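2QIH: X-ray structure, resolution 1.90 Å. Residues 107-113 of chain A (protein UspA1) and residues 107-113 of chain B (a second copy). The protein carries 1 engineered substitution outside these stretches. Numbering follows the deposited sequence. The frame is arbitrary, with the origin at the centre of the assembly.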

# COMPACT_ATOMS: atom_id res chain seq x y z
N GLU A 107 -4.86 -0.92 -32.56
CA GLU A 107 -5.74 -0.52 -33.63
C GLU A 107 -5.15 0.61 -34.49
O GLU A 107 -5.26 0.60 -35.75
CB GLU A 107 -7.11 -0.11 -33.04
CG GLU A 107 -8.11 0.41 -34.08
CD GLU A 107 -8.42 -0.59 -35.18
OE1 GLU A 107 -8.40 -1.81 -34.90
OE2 GLU A 107 -8.68 -0.16 -36.32
N LEU A 108 -4.55 1.60 -33.83
CA LEU A 108 -3.87 2.68 -34.53
C LEU A 108 -2.74 2.14 -35.43
O LEU A 108 -2.65 2.53 -36.58
CB LEU A 108 -3.31 3.71 -33.54
CG LEU A 108 -4.28 4.72 -32.92
CD1 LEU A 108 -3.58 5.52 -31.80
CD2 LEU A 108 -4.85 5.69 -33.98
N ALA A 109 -1.92 1.24 -34.91
CA ALA A 109 -0.89 0.57 -35.71
C ALA A 109 -1.49 -0.12 -36.95
O ALA A 109 -0.97 -0.00 -38.04
CB ALA A 109 -0.11 -0.43 -34.86
N GLN A 110 -2.61 -0.81 -36.76
CA GLN A 110 -3.29 -1.51 -37.87
C GLN A 110 -3.70 -0.52 -38.95
O GLN A 110 -3.52 -0.77 -40.16
CB GLN A 110 -4.54 -2.26 -37.35
CG GLN A 110 -4.23 -3.57 -36.60
CD GLN A 110 -3.86 -4.71 -37.54
OE1 GLN A 110 -4.70 -5.18 -38.34
NE2 GLN A 110 -2.61 -5.16 -37.46
N GLN A 111 -4.27 0.59 -38.52
CA GLN A 111 -4.74 1.63 -39.44
C GLN A 111 -3.56 2.33 -40.12
O GLN A 111 -3.60 2.62 -41.33
CB GLN A 111 -5.57 2.66 -38.70
CG GLN A 111 -6.89 2.13 -38.14
CD GLN A 111 -7.60 3.15 -37.25
OE1 GLN A 111 -6.95 3.90 -36.49
NE2 GLN A 111 -8.93 3.19 -37.35
N GLN A 112 -2.52 2.61 -39.34
CA GLN A 112 -1.28 3.13 -39.92
C GLN A 112 -0.68 2.23 -41.05
O GLN A 112 -0.40 2.71 -42.16
CB GLN A 112 -0.28 3.48 -38.81
CG GLN A 112 1.09 2.87 -38.93
CD GLN A 112 2.04 3.60 -39.84
OE1 GLN A 112 2.87 2.98 -40.51
NE2 GLN A 112 1.98 4.92 -39.83
N ASP A 113 -0.54 0.94 -40.75
CA ASP A 113 -0.13 -0.06 -41.75
C ASP A 113 -1.03 -0.01 -42.99
O ASP A 113 -0.52 -0.02 -44.11
CB ASP A 113 -0.11 -1.48 -41.18
CG ASP A 113 0.89 -1.67 -40.05
OD1 ASP A 113 1.74 -0.78 -39.84
OD2 ASP A 113 0.79 -2.69 -39.33
N GLU B 107 6.43 6.23 -31.69
CA GLU B 107 6.63 5.63 -33.00
C GLU B 107 5.45 5.88 -33.95
O GLU B 107 5.64 6.18 -35.16
CB GLU B 107 6.90 4.12 -32.83
CG GLU B 107 7.05 3.36 -34.15
CD GLU B 107 8.18 3.89 -35.02
OE1 GLU B 107 9.19 4.37 -34.47
OE2 GLU B 107 8.05 3.82 -36.27
N LEU B 108 4.23 5.73 -33.42
CA LEU B 108 3.03 6.04 -34.19
C LEU B 108 3.02 7.50 -34.67
O LEU B 108 2.76 7.75 -35.83
CB LEU B 108 1.77 5.74 -33.37
CG LEU B 108 1.32 4.28 -33.23
CD1 LEU B 108 0.17 4.17 -32.20
CD2 LEU B 108 0.87 3.69 -34.59
N ALA B 109 3.34 8.44 -33.79
CA ALA B 109 3.49 9.85 -34.17
C ALA B 109 4.50 10.03 -35.30
O ALA B 109 4.25 10.74 -36.26
CB ALA B 109 3.87 10.69 -32.95
N GLN B 110 5.64 9.34 -35.21
CA GLN B 110 6.69 9.42 -36.25
C GLN B 110 6.15 8.96 -37.59
O GLN B 110 6.39 9.60 -38.64
CB GLN B 110 7.90 8.55 -35.85
CG GLN B 110 8.80 9.18 -34.77
CD GLN B 110 9.69 10.28 -35.31
OE1 GLN B 110 10.60 10.03 -36.14
NE2 GLN B 110 9.46 11.51 -34.85
N GLN B 111 5.43 7.85 -37.56
CA GLN B 111 4.86 7.27 -38.79
C GLN B 111 3.74 8.16 -39.34
O GLN B 111 3.62 8.36 -40.56
CB GLN B 111 4.31 5.89 -38.50
CG GLN B 111 5.37 4.85 -38.14
CD GLN B 111 4.75 3.52 -37.69
OE1 GLN B 111 3.70 3.50 -37.00
NE2 GLN B 111 5.39 2.41 -38.08
N GLN B 112 2.90 8.67 -38.44
CA GLN B 112 1.89 9.65 -38.84
C GLN B 112 2.48 10.89 -39.56
O GLN B 112 2.03 11.26 -40.67
CB GLN B 112 0.98 9.99 -37.66
CG GLN B 112 0.84 11.45 -37.32
CD GLN B 112 -0.17 12.20 -38.15
OE1 GLN B 112 0.02 13.38 -38.46
NE2 GLN B 112 -1.28 11.55 -38.46
N ASP B 113 3.49 11.51 -38.95
CA ASP B 113 4.25 12.60 -39.58
C ASP B 113 4.78 12.20 -40.96
O ASP B 113 4.64 12.98 -41.91
CB ASP B 113 5.41 13.08 -38.70
CG ASP B 113 4.96 13.66 -37.36
OD1 ASP B 113 3.74 13.92 -37.19
OD2 ASP B 113 5.82 13.83 -36.47
O HOH W 1 0.79 6.17 -37.19

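The contact is a small, asymmetric packing of two nearly parallel helices, combining apolar packing around Leu B108 with a polar part in which Gln A112 lies against Gln B111 and a water bridges the helices, with no direct hydrogen bond between the stretches. The helix axes approach to 10.8 Å and their N-to-C directions differ by 23°; together the two stretches bury 236 Å².

Leu B108 is the apolar centre. Its CA-to-CB bond points sideways, but the m,t rotamer carries the end of the side chain nearer to chain A. There CD1 of Leu B108 packs 3.8 Å from CB of Leu A108, and CD2 of Leu B108 lies 4.2 Å from CB of Ala A109 and 3.7 Å from the backbone N of Ala A109. Although the sequences are identical, the leucines play unequal parts: Leu B108 gives up 72 Å² to the other stretch, Leu A108 only 28 Å².

One turn further on, the CA-to-CB bond of Gln A112 points toward chain B, and its side chain, with 72 Å² covered, lies alongside Gln B111. Water 1 accepts a hydrogen bond from NE2 of Gln A112 (3.2 Å) and donates one to the backbone O of Leu B108 (2.9 Å), so the amide reaches the neighbouring helix through solvent.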